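Local coordinates for choline binding protein A (Lactobacillus salivarius str. Ren, PDB 5GT1), which probably binds choline and may help the bacterium adhere to intestinal epithelial cells, its C-terminal part, modelled here, forming a zinc-binding domain of the M23 peptidase family, at residues A[23-28]-A[98-103]; A[147-152]-A[158-163]; A[83-86]-A[90-93]; A[38-43]-A[50-55]. All coordinates share one frame; numbering follows the deposited sequence.

How the contacts relate
From the N terminus, residues 23-28 open the widest loop, which contact 1 closes about seventy residues later by packing the leading segment on the start of strand 101-108. Two shorter closures fall within that span, one after the other: contact 4 links the loops flanking strand 44-45 beside the zinc site, and contact 3 zips the end of the hairpin made by strands 78-86 and 92-96. Contact 2 follows once contact 1 has closed, fastening helix 146-151 to strand 160-161. None of the four cross. Contacts 1, 2 and 3 all reach the large antiparallel sheet, and contact 2 touches each of the others, meeting contact 4 through Phe-43 and contact 3 through Met-147.

Contact 1: residues A[23-28]-A[98-103]; sequences DTWGWP and DEYTFV
An aromatic cluster of Trp-25, Tyr-100 and Phe-102 joins the leading loop to the beginning of strand 101-108. The six-membered ring of the indole is the common element. Trp-25 CZ2 comes within 4.0 Å of Tyr-100 CE2 in an offset edge-to-face pair, the tryptophan turning its edge to the tyrosine face with the planes 70° apart. Trp-25 CZ3 meets the rim of the Phe-102 ring, 3.8 Å from Phe-102 CE1, in an oblique pairing. Tyr-100 and Phe-102, two residues apart, both carry CG anti to the carbonyl carbon (chi1 -61° and -57°), which brings both rings to the indole, while Thr-101 between them does not face the loop. In the M23 domain this strand belongs to the large antiparallel sheet, and Trp-25 also touches Ile-167 and Ile-171 of the C-terminal helix, so a broad indole suits a seat between sheet and helix. Within the loop, Trp-25 NE1 donates to Asp-23 OD2 at 3.0 Å, meeting the oxygen from above the carboxylate plane. An alanine in place of Trp-25 is likely to open a gap beside both rings and leave Asp-23 OD2 without this donor. The imidazole of His-76 packs against Trp-25 and Phe-102.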
loop_
_atom_site.group_PDB
_atom_site.type_symbol
_atom_site.label_atom_id
_atom_site.label_comp_id
_atom_site.label_asym_id
_atom_site.label_seq_id
_atom_site.Cartn_x
_atom_site.Cartn_y
_atom_site.Cartn_z
ATOM N N ASP A 23 16.857 6.886 -1.137
ATOM C CA ASP A 23 16.086 5.665 -1.440
ATOM C C ASP A 23 16.082 4.633 -0.302
ATOM O O ASP A 23 16.512 3.492 -0.477
ATOM C CB ASP A 23 16.532 5.029 -2.770
ATOM C CG ASP A 23 15.383 4.330 -3.506
ATOM O OD1 ASP A 23 14.417 5.026 -3.901
ATOM O OD2 ASP A 23 15.449 3.092 -3.707
ATOM N N THR A 24 15.605 5.043 0.870
ATOM C CA THR A 24 15.353 4.074 1.921
ATOM C C THR A 24 13.949 3.484 1.761
ATOM O O THR A 24 13.048 4.082 1.152
ATOM C CB THR A 24 15.568 4.619 3.341
ATOM O OG1 THR A 24 14.637 5.679 3.586
ATOM C CG2 THR A 24 17.007 5.136 3.515
ATOM N N TRP A 25 13.806 2.284 2.294
ATOM C CA TRP A 25 12.559 1.554 2.259
ATOM C C TRP A 25 12.306 1.009 3.630
ATOM O O TRP A 25 13.241 0.884 4.429
ATOM C CB TRP A 25 12.697 0.402 1.297
ATOM C CG TRP A 25 12.700 0.789 -0.155
ATOM C CD1 TRP A 25 13.776 1.244 -0.925
ATOM C CD2 TRP A 25 11.562 0.731 -1.074
ATOM N NE1 TRP A 25 13.385 1.464 -2.233
ATOM C CE2 TRP A 25 12.064 1.174 -2.386
ATOM C CE3 TRP A 25 10.214 0.375 -0.944
ATOM C CZ2 TRP A 25 11.232 1.256 -3.502
ATOM C CZ3 TRP A 25 9.396 0.450 -2.071
ATOM C CH2 TRP A 25 9.893 0.872 -3.322
ATOM N N GLY A 26 11.049 0.658 3.916
ATOM C CA GLY A 26 10.686 0.091 5.219
ATOM C C GLY A 26 9.330 -0.590 5.120
ATOM O O GLY A 26 8.580 -0.363 4.170
ATOM N N TRP A 27 9.022 -1.449 6.085
ATOM C CA TRP A 27 7.687 -2.058 6.169
ATOM C C TRP A 27 6.704 -1.114 6.850
ATOM O O TRP A 27 7.108 -0.238 7.627
ATOM C CB TRP A 27 7.772 -3.383 6.927
ATOM C CG TRP A 27 8.624 -4.373 6.198
ATOM C CD1 TRP A 27 9.944 -4.737 6.471
ATOM C CD2 TRP A 27 8.253 -5.121 5.007
ATOM N NE1 TRP A 27 10.391 -5.672 5.556
ATOM C CE2 TRP A 27 9.427 -5.934 4.643
ATOM C CE3 TRP A 27 7.102 -5.199 4.221
ATOM C CZ2 TRP A 27 9.421 -6.781 3.538
ATOM C CZ3 TRP A 27 7.113 -6.054 3.107
ATOM C CH2 TRP A 27 8.246 -6.829 2.783
ATOM N N PRO A 28 5.405 -1.272 6.568
ATOM C CA PRO A 28 4.430 -0.349 7.176
ATOM C C PRO A 28 4.199 -0.572 8.679
ATOM O O PRO A 28 3.760 0.350 9.373
ATOM C CB PRO A 28 3.149 -0.598 6.371
ATOM C CG PRO A 28 3.296 -1.970 5.832
ATOM C CD PRO A 28 4.779 -2.182 5.599
ATOM N N ASP A 98 9.981 9.821 -6.915
ATOM C CA ASP A 98 10.496 10.076 -8.268
ATOM C C ASP A 98 10.027 9.027 -9.269
ATOM O O ASP A 98 9.675 9.345 -10.407
ATOM C CB ASP A 98 12.020 10.159 -8.255
ATOM C CG ASP A 98 12.519 11.562 -7.935
ATOM O OD1 ASP A 98 13.517 11.686 -7.181
ATOM O OD2 ASP A 98 11.903 12.537 -8.437
ATOM N N GLU A 99 9.989 7.779 -8.816
ATOM C CA GLU A 99 9.755 6.625 -9.664
ATOM C C GLU A 99 8.376 5.982 -9.442
ATOM O O GLU A 99 7.805 5.379 -10.356
ATOM C CB GLU A 99 10.859 5.607 -9.365
ATOM C CG GLU A 99 11.213 4.650 -10.487
ATOM C CD GLU A 99 12.451 3.797 -10.186
ATOM O OE1 GLU A 99 12.741 2.877 -10.981
ATOM O OE2 GLU A 99 13.143 4.029 -9.168
ATOM N N TYR A 100 7.831 6.118 -8.234
ATOM C CA TYR A 100 6.671 5.293 -7.851
ATOM C C TYR A 100 5.492 6.054 -7.284
ATOM O O TYR A 100 5.653 7.089 -6.632
ATOM C CB TYR A 100 7.091 4.228 -6.830
ATOM C CG TYR A 100 8.132 3.238 -7.309
ATOM C CD1 TYR A 100 7.804 2.239 -8.234
ATOM C CD2 TYR A 100 9.439 3.275 -6.803
ATOM C CE1 TYR A 100 8.763 1.318 -8.656
ATOM C CE2 TYR A 100 10.398 2.357 -7.213
ATOM C CZ TYR A 100 10.056 1.386 -8.137
ATOM O OH TYR A 100 11.005 0.478 -8.542
ATOM N N THR A 101 4.302 5.508 -7.523
ATOM C CA THR A 101 3.100 5.924 -6.824
ATOM C C THR A 101 2.729 4.835 -5.817
ATOM O O THR A 101 2.571 3.659 -6.189
ATOM C CB THR A 101 1.940 6.119 -7.812
ATOM O OG1 THR A 101 2.323 7.069 -8.824
ATOM C CG2 THR A 101 0.690 6.607 -7.083
ATOM N N PHE A 102 2.610 5.230 -4.550
ATOM C CA PHE A 102 2.218 4.337 -3.459
ATOM C C PHE A 102 0.782 4.648 -3.063
ATOM O O PHE A 102 0.437 5.811 -2.847
ATOM C CB PHE A 102 3.145 4.565 -2.252
ATOM C CG PHE A 102 4.613 4.370 -2.561
ATOM C CD1 PHE A 102 5.231 3.146 -2.319
ATOM C CD2 PHE A 102 5.390 5.430 -3.065
ATOM C CE1 PHE A 102 6.586 2.969 -2.605
ATOM C CE2 PHE A 102 6.729 5.262 -3.351
ATOM C CZ PHE A 102 7.333 4.036 -3.121
ATOM N N VAL A 103 -0.055 3.622 -2.972
ATOM C CA VAL A 103 -1.436 3.801 -2.508
ATOM C C VAL A 103 -1.632 3.070 -1.176
ATOM O O VAL A 103 -1.431 1.857 -1.097
ATOM C CB VAL A 103 -2.452 3.303 -3.562
ATOM C CG1 VAL A 103 -3.887 3.603 -3.117
ATOM C CG2 VAL A 103 -2.148 3.946 -4.913
#

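Contact 2: residues A[147-152]-A[158-163]; sequences MKAIAN and GTWLDP
Trp-160 and Ala-149 bring strand 160-161, a short and weakly bonded member of the large antiparallel sheet of this M23 domain, against the last turn of helix 146-151. The indole is set by its first two torsions: CG lies anti to the carbonyl carbon (chi1 -65°), and a chi2 of 99° stands the ring so that its NE1 and CZ2 edge runs into the helix end. There Trp-160 NE1 donates to Ala-149 O at 3.0 Å, a bent bond with an N-H...O angle of 136°, the nitrogen standing above the carbonyl plane. The same oxygen takes Asn-152 N from the opposite face of that plane, so two donors grip one carbonyl where the helix runs out of its regular pattern.

Just beside the bond, Ala-149 CB sits 3.5 Å from Trp-160 CZ2. A residue as small as alanine suits this place, because the backbone can come close enough for its carbonyl to reach the indole nitrogen. Thr-159 uses its two branches differently. Thr-159 CG2, the methyl, rests 3.8 Å from Ala-149 CA and also lies over one face of the neighbouring indole, near the rim, whereas the hydroxyl bonds to Asn-157 OD1 and merely packs on Asn-152 CB. Asn-152 folds its amide back along the helix: OD1 is held by Asn-155 ND2, while Asn-152 ND2 donates to Lys-148 O at 3.2 Å, arriving from above that carbonyl's plane.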
loop_
_atom_site.group_PDB
_atom_site.type_symbol
_atom_site.label_atom_id
_atom_site.label_comp_id
_atom_site.label_asym_id
_atom_site.label_seq_id
_atom_site.Cartn_x
_atom_site.Cartn_y
_atom_site.Cartn_z
ATOM N N MET A 147 -5.803 7.235 -11.021
ATOM C CA MET A 147 -7.128 6.769 -11.429
ATOM C C MET A 147 -7.039 5.757 -12.565
ATOM O O MET A 147 -7.784 4.774 -12.587
ATOM C CB MET A 147 -8.034 7.945 -11.798
ATOM C CG MET A 147 -8.474 8.754 -10.594
ATOM S SD MET A 147 -9.358 7.777 -9.353
ATOM C CE MET A 147 -9.301 8.973 -8.018
ATOM N N LYS A 148 -6.125 5.999 -13.501
ATOM C CA LYS A 148 -5.886 5.049 -14.584
ATOM C C LYS A 148 -5.356 3.712 -14.018
ATOM O O LYS A 148 -5.853 2.629 -14.371
ATOM C CB LYS A 148 -4.941 5.653 -15.630
ATOM C CG LYS A 148 -4.838 4.829 -16.907
ATOM N N ALA A 149 -4.395 3.785 -13.097
ATOM C CA ALA A 149 -3.918 2.577 -12.427
ATOM C C ALA A 149 -5.082 1.869 -11.726
ATOM O O ALA A 149 -5.252 0.651 -11.846
ATOM C CB ALA A 149 -2.786 2.907 -11.456
ATOM N N ILE A 150 -5.920 2.634 -11.034
ATOM C CA ILE A 150 -7.068 2.042 -10.346
ATOM C C ILE A 150 -8.072 1.390 -11.327
ATOM O O ILE A 150 -8.678 0.355 -11.025
ATOM C CB ILE A 150 -7.729 3.047 -9.375
ATOM C CG1 ILE A 150 -6.747 3.392 -8.240
ATOM C CG2 ILE A 150 -8.980 2.448 -8.752
ATOM C CD1 ILE A 150 -7.097 4.650 -7.463
ATOM N N ALA A 151 -8.222 1.967 -12.514
ATOM C CA ALA A 151 -9.028 1.334 -13.577
ATOM C C ALA A 151 -8.498 -0.050 -13.973
ATOM O O ALA A 151 -9.246 -0.896 -14.496
ATOM C CB ALA A 151 -9.126 2.250 -14.789
ATOM N N ASN A 152 -7.214 -0.291 -13.701
ATOM C CA ASN A 152 -6.595 -1.592 -13.919
ATOM C C ASN A 152 -6.405 -2.421 -12.646
ATOM O O ASN A 152 -5.494 -3.250 -12.576
ATOM C CB ASN A 152 -5.241 -1.405 -14.604
ATOM C CG ASN A 152 -5.382 -1.068 -16.075
ATOM O OD1 ASN A 152 -5.573 -1.956 -16.902
ATOM N ND2 ASN A 152 -5.300 0.219 -16.405
ATOM N N GLY A 158 1.068 -5.598 -15.757
ATOM C CA GLY A 158 2.278 -4.838 -15.436
ATOM C C GLY A 158 2.025 -3.474 -14.814
ATOM O O GLY A 158 2.971 -2.800 -14.425
ATOM N N THR A 159 0.762 -3.056 -14.699
ATOM C CA THR A 159 0.461 -1.761 -14.074
ATOM C C THR A 159 0.929 -1.739 -12.602
ATOM O O THR A 159 1.662 -0.841 -12.185
ATOM C CB THR A 159 -1.053 -1.444 -14.134
ATOM O OG1 THR A 159 -1.457 -1.355 -15.504
ATOM C CG2 THR A 159 -1.366 -0.118 -13.447
ATOM N N TRP A 160 0.487 -2.732 -11.845
ATOM C CA TRP A 160 0.785 -2.838 -10.419
ATOM C C TRP A 160 1.942 -3.764 -10.222
ATOM O O TRP A 160 2.093 -4.756 -10.948
ATOM C CB TRP A 160 -0.449 -3.334 -9.661
ATOM C CG TRP A 160 -1.582 -2.337 -9.733
ATOM C CD1 TRP A 160 -2.703 -2.356 -10.587
ATOM C CD2 TRP A 160 -1.717 -1.111 -8.950
ATOM N NE1 TRP A 160 -3.501 -1.265 -10.365
ATOM C CE2 TRP A 160 -2.962 -0.469 -9.397
ATOM C CE3 TRP A 160 -0.964 -0.504 -7.943
ATOM C CZ2 TRP A 160 -3.416 0.728 -8.835
ATOM C CZ3 TRP A 160 -1.422 0.700 -7.399
ATOM C CH2 TRP A 160 -2.623 1.299 -7.831
ATOM N N LEU A 161 2.778 -3.426 -9.248
ATOM C CA LEU A 161 3.976 -4.173 -8.932
ATOM C C LEU A 161 3.843 -4.837 -7.570
ATOM O O LEU A 161 3.077 -4.374 -6.718
ATOM C CB LEU A 161 5.194 -3.233 -8.937
ATOM C CG LEU A 161 5.310 -2.316 -10.156
ATOM C CD1 LEU A 161 6.397 -1.269 -9.967
ATOM C CD2 LEU A 161 5.532 -3.125 -11.437
ATOM N N ASP A 162 4.597 -5.916 -7.366
ATOM C CA ASP A 162 4.539 -6.653 -6.106
ATOM C C ASP A 162 5.227 -5.841 -4.999
ATOM O O ASP A 162 6.450 -5.692 -5.026
ATOM C CB ASP A 162 5.207 -8.027 -6.267
ATOM C CG ASP A 162 5.120 -8.876 -5.002
ATOM O OD1 ASP A 162 4.655 -8.386 -3.942
ATOM O OD2 ASP A 162 5.520 -10.051 -5.080
ATOM N N PRO A 163 4.441 -5.297 -4.031
ATOM C CA PRO A 163 5.078 -4.492 -2.991
ATOM C C PRO A 163 6.008 -5.314 -2.105
ATOM O O PRO A 163 6.969 -4.755 -1.569
ATOM C CB PRO A 163 3.885 -3.964 -2.161
ATOM C CG PRO A 163 2.726 -4.011 -3.115
ATOM C CD PRO A 163 2.966 -5.299 -3.878
#

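Contact 3: residues A[83-86]-A[90-93]; sequences IGYI and ENYV
Gly-84 and Tyr-92 form a hydrogen-bonded pair near the end of the antiparallel hairpin of strands 78-86 and 92-96. Gly-84 N gives to Tyr-92 O at 3.1 Å, and Tyr-92 N returns a bond to Gly-84 O at 2.9 Å. Toward the turn Ile-86 N donates to Glu-90 O at 3.2 Å, while the reverse bond is weak. At the non-hydrogen-bonded pair of Tyr-85 and Asn-91, Asn-91 CA offers a CA-H...O contact to Gly-84 O.

Apolar packing centres on the Tyr-92 ring. With CG between its backbone N and carbonyl carbon (chi1 65°), the ring leans across the partner strand, and Gly-84 CA lies over its face in a CH-pi contact, 4.1 Å from the centroid. Ile-86 CD1 touches Tyr-92 CE2 at 3.8 Å. An alanine in place of Tyr-92 would probably uncover Gly-84 and deprive Ile-86 and Met-147 of packing.

Among polar side chains, Tyr-85 lies alongside Glu-90, and Tyr-85 OH is 3.0 Å from Glu-90 OE1; the other carboxylate oxygen takes Gly-88 N.

Ring and bare backbone thus fit each other as a glycine-aromatic pair across the strands: a CB on Gly-84 would come within 2.8 Å of Tyr-92 OH, a clash.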
loop_
_atom_site.group_PDB
_atom_site.type_symbol
_atom_site.label_atom_id
_atom_site.label_comp_id
_atom_site.label_asym_id
_atom_site.label_seq_id
_atom_site.Cartn_x
_atom_site.Cartn_y
_atom_site.Cartn_z
ATOM N N ILE A 83 -5.677 12.536 -1.208
ATOM C CA ILE A 83 -6.390 11.820 -0.162
ATOM C C ILE A 83 -7.835 11.812 -0.628
ATOM O O ILE A 83 -8.416 12.889 -0.872
ATOM C CB ILE A 83 -6.250 12.517 1.217
ATOM C CG1 ILE A 83 -4.762 12.593 1.639
ATOM C CG2 ILE A 83 -7.102 11.822 2.271
ATOM C CD1 ILE A 83 -4.506 13.383 2.908
ATOM N N GLY A 84 -8.413 10.615 -0.752
ATOM C CA GLY A 84 -9.793 10.507 -1.212
ATOM C C GLY A 84 -10.558 9.324 -0.686
ATOM O O GLY A 84 -10.078 8.572 0.171
ATOM N N TYR A 85 -11.770 9.173 -1.202
ATOM C CA TYR A 85 -12.628 8.052 -0.864
ATOM C C TYR A 85 -13.197 7.443 -2.144
ATOM O O TYR A 85 -13.853 8.145 -2.924
ATOM C CB TYR A 85 -13.796 8.486 0.048
ATOM C CG TYR A 85 -14.723 7.329 0.332
ATOM C CD1 TYR A 85 -14.467 6.465 1.385
ATOM C CD2 TYR A 85 -15.827 7.060 -0.498
ATOM C CE1 TYR A 85 -15.282 5.379 1.630
ATOM C CE2 TYR A 85 -16.641 5.966 -0.267
ATOM C CZ TYR A 85 -16.369 5.133 0.797
ATOM O OH TYR A 85 -17.176 4.042 1.050
ATOM N N ILE A 86 -12.955 6.152 -2.356
ATOM C CA ILE A 86 -13.618 5.405 -3.416
ATOM C C ILE A 86 -14.002 4.082 -2.779
ATOM O O ILE A 86 -13.115 3.349 -2.318
ATOM C CB ILE A 86 -12.681 5.150 -4.619
ATOM C CG1 ILE A 86 -12.346 6.466 -5.338
ATOM C CG2 ILE A 86 -13.298 4.135 -5.582
ATOM C CD1 ILE A 86 -11.145 6.368 -6.260
ATOM N N GLU A 90 -11.971 2.348 0.002
ATOM C CA GLU A 90 -12.430 3.179 1.127
ATOM C C GLU A 90 -11.595 4.474 1.176
ATOM O O GLU A 90 -11.314 5.053 0.125
ATOM C CB GLU A 90 -12.411 2.378 2.441
ATOM C CG GLU A 90 -13.224 1.084 2.389
ATOM C CD GLU A 90 -14.658 1.284 1.894
ATOM O OE1 GLU A 90 -15.380 2.094 2.503
ATOM O OE2 GLU A 90 -15.070 0.634 0.900
ATOM N N ASN A 91 -11.185 4.929 2.362
ATOM C CA ASN A 91 -10.325 6.118 2.452
ATOM C C ASN A 91 -8.874 5.752 2.094
ATOM O O ASN A 91 -8.317 4.790 2.650
ATOM C CB ASN A 91 -10.397 6.743 3.852
ATOM C CG ASN A 91 -11.808 7.177 4.218
ATOM O OD1 ASN A 91 -12.311 8.157 3.689
ATOM N ND2 ASN A 91 -12.454 6.427 5.102
ATOM N N TYR A 92 -8.278 6.496 1.166
ATOM C CA TYR A 92 -6.917 6.175 0.721
ATOM C C TYR A 92 -5.993 7.389 0.662
ATOM O O TYR A 92 -6.446 8.525 0.516
ATOM C CB TYR A 92 -6.944 5.445 -0.627
ATOM C CG TYR A 92 -7.490 6.309 -1.743
ATOM C CD1 TYR A 92 -6.632 7.076 -2.535
ATOM C CD2 TYR A 92 -8.854 6.376 -1.987
ATOM C CE1 TYR A 92 -7.118 7.887 -3.551
ATOM C CE2 TYR A 92 -9.360 7.180 -3.010
ATOM C CZ TYR A 92 -8.487 7.939 -3.780
ATOM O OH TYR A 92 -8.965 8.746 -4.787
ATOM N N VAL A 93 -4.690 7.135 0.754
ATOM C CA VAL A 93 -3.673 8.167 0.630
ATOM C C VAL A 93 -2.741 7.758 -0.493
ATOM O O VAL A 93 -2.318 6.600 -0.548
ATOM C CB VAL A 93 -2.847 8.275 1.922
ATOM C CG1 VAL A 93 -1.796 9.372 1.810
ATOM C CG2 VAL A 93 -3.765 8.515 3.103
#

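Contact 4: residues A[38-43]-A[50-55]; sequences SGAQLF and EFRMNG
Beside the zinc site of the M23 domain, Arg-52 and Ala-40 connect the loop leading into strand 44-45 with the loop preceding strand 56-63. The guanidinium grips a single backbone oxygen end-on with two nitrogens: Arg-52 NH1 donates to Ala-40 O at 2.8 Å and Arg-52 NH2 to the same Ala-40 O at 3.0 Å. The two bonds are unlike. NH1 lies in the carbonyl plane on a lone pair, whereas NH2 stands above that plane, and both are bent, with N-H...O angles of 140° and 135°. An arginine suits the place because its chain, extended from CG to NE, spans the distance between two loops whose backbones do not approach closely.

Phe-51 flanks the arginine on one side. Its CG falls between the backbone N and the carbonyl carbon (chi1 70°), which folds the ring over its neighbour, so that Phe-51 CZ lies 3.6 Å above the guanidinium plane of Arg-52, over its centre. The ring edge also reaches the other loop, Phe-51 CE2 standing 4.0 Å from Ala-40 CB.

Within the Ala-40 loop the Gln-41 side chain folds back, Gln-41 OE1 accepting from the backbone Ser-38 N at 2.9 Å. Arg-52 NH2 additionally makes a long, weak ion pair with Asp-61, and Leu-42 O accepts from His-57 ND1, probably helping to orient that ligand. With the nearest atom of the Arg-52 side chain about 4 Å from the zinc ion, the contact borders the three zinc ligands His-57, Asp-61 and His-137, a set characteristic of M23 metallopeptidases.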
loop_
_atom_site.group_PDB
_atom_site.type_symbol
_atom_site.label_atom_id
_atom_site.label_comp_id
_atom_site.label_asym_id
_atom_site.label_seq_id
_atom_site.Cartn_x
_atom_site.Cartn_y
_atom_site.Cartn_z
ATOM N N SER A 38 -1.085 -14.691 3.870
ATOM C CA SER A 38 -1.873 -15.797 3.336
ATOM C C SER A 38 -1.943 -15.667 1.812
ATOM O O SER A 38 -1.597 -14.617 1.251
ATOM C CB SER A 38 -3.275 -15.756 3.924
ATOM O OG SER A 38 -3.973 -14.649 3.375
ATOM N N GLY A 39 -2.414 -16.718 1.139
ATOM C CA GLY A 39 -2.524 -16.700 -0.326
ATOM C C GLY A 39 -3.332 -15.505 -0.825
ATOM O O GLY A 39 -2.933 -14.842 -1.787
ATOM N N ALA A 40 -4.437 -15.214 -0.137
ATOM C CA ALA A 40 -5.335 -14.097 -0.487
ATOM C C ALA A 40 -4.681 -12.712 -0.319
ATOM O O ALA A 40 -4.947 -11.789 -1.108
ATOM C CB ALA A 40 -6.639 -14.181 0.298
ATOM N N GLN A 41 -3.805 -12.579 0.680
ATOM C CA GLN A 41 -3.158 -11.302 0.950
ATOM C C GLN A 41 -2.032 -10.931 -0.022
ATOM O O GLN A 41 -1.731 -9.752 -0.211
ATOM C CB GLN A 41 -2.607 -11.300 2.366
ATOM C CG GLN A 41 -3.703 -11.289 3.415
ATOM C CD GLN A 41 -3.139 -11.452 4.806
ATOM O OE1 GLN A 41 -2.216 -12.237 5.027
ATOM N NE2 GLN A 41 -3.690 -10.711 5.751
ATOM N N LEU A 42 -1.411 -11.938 -0.633
ATOM C CA LEU A 42 -0.262 -11.705 -1.505
ATOM C C LEU A 42 -0.639 -10.976 -2.790
ATOM O O LEU A 42 -1.794 -11.023 -3.220
ATOM C CB LEU A 42 0.400 -13.037 -1.863
ATOM C CG LEU A 42 1.155 -13.765 -0.743
ATOM C CD1 LEU A 42 1.474 -15.174 -1.221
ATOM C CD2 LEU A 42 2.431 -13.018 -0.379
ATOM N N PHE A 43 0.340 -10.311 -3.393
ATOM C CA PHE A 43 0.168 -9.686 -4.693
ATOM C C PHE A 43 0.061 -10.748 -5.800
ATOM O O PHE A 43 0.683 -11.822 -5.706
ATOM C CB PHE A 43 1.338 -8.737 -4.988
ATOM C CG PHE A 43 1.324 -8.194 -6.393
ATOM C CD1 PHE A 43 0.645 -7.012 -6.686
ATOM C CD2 PHE A 43 1.957 -8.892 -7.436
ATOM C CE1 PHE A 43 0.599 -6.526 -7.988
ATOM C CE2 PHE A 43 1.908 -8.405 -8.738
ATOM C CZ PHE A 43 1.244 -7.216 -9.009
ATOM N N GLU A 50 -8.906 -16.494 -5.644
ATOM C CA GLU A 50 -9.818 -16.759 -6.773
ATOM C C GLU A 50 -11.113 -15.977 -6.684
ATOM O O GLU A 50 -11.784 -15.784 -7.694
ATOM C CB GLU A 50 -10.145 -18.250 -6.909
ATOM C CG GLU A 50 -8.947 -19.139 -7.203
ATOM C CD GLU A 50 -8.232 -19.599 -5.938
ATOM O OE1 GLU A 50 -8.645 -19.191 -4.819
ATOM O OE2 GLU A 50 -7.259 -20.376 -6.072
ATOM N N PHE A 51 -11.463 -15.527 -5.483
ATOM C CA PHE A 51 -12.687 -14.738 -5.276
ATOM C C PHE A 51 -12.656 -13.351 -5.930
ATOM O O PHE A 51 -13.708 -12.745 -6.135
ATOM C CB PHE A 51 -13.021 -14.623 -3.779
ATOM C CG PHE A 51 -12.064 -13.756 -2.996
ATOM C CD1 PHE A 51 -12.360 -12.415 -2.742
ATOM C CD2 PHE A 51 -10.872 -14.281 -2.499
ATOM C CE1 PHE A 51 -11.478 -11.613 -2.017
ATOM C CE2 PHE A 51 -9.990 -13.483 -1.774
ATOM C CZ PHE A 51 -10.296 -12.149 -1.530
ATOM N N ARG A 52 -11.461 -12.845 -6.252
ATOM C CA ARG A 52 -11.326 -11.534 -6.902
ATOM C C ARG A 52 -11.465 -11.662 -8.418
ATOM O O ARG A 52 -11.184 -12.725 -8.973
ATOM C CB ARG A 52 -9.972 -10.897 -6.575
ATOM C CG ARG A 52 -9.771 -10.561 -5.111
ATOM C CD ARG A 52 -8.471 -9.800 -4.901
ATOM N NE ARG A 52 -8.211 -9.545 -3.483
ATOM C CZ ARG A 52 -7.445 -10.309 -2.700
ATOM N NH1 ARG A 52 -6.862 -11.407 -3.179
ATOM N NH2 ARG A 52 -7.273 -9.979 -1.426
ATOM N N MET A 53 -11.888 -10.574 -9.073
ATOM C CA MET A 53 -12.005 -10.520 -10.535
ATOM C C MET A 53 -10.680 -10.893 -11.163
ATOM O O MET A 53 -9.623 -10.364 -10.770
ATOM C CB MET A 53 -12.392 -9.118 -11.015
ATOM C CG MET A 53 -13.881 -8.811 -11.039
ATOM S SD MET A 53 -14.178 -7.143 -11.688
ATOM C CE MET A 53 -13.684 -7.327 -13.408
ATOM N N ASN A 54 -10.747 -11.803 -12.132
ATOM C CA ASN A 54 -9.570 -12.373 -12.793
ATOM C C ASN A 54 -8.592 -13.057 -11.835
ATOM O O ASN A 54 -7.464 -13.357 -12.220
ATOM C CB ASN A 54 -8.832 -11.310 -13.623
ATOM C CG ASN A 54 -9.762 -10.530 -14.537
ATOM O OD1 ASN A 54 -9.631 -9.310 -14.681
ATOM N ND2 ASN A 54 -10.699 -11.228 -15.166
ATOM N N GLY A 55 -9.021 -13.292 -10.593
ATOM C CA GLY A 55 -8.151 -13.880 -9.563
ATOM C C GLY A 55 -6.888 -13.075 -9.273
ATOM O O GLY A 55 -5.878 -13.633 -8.819
#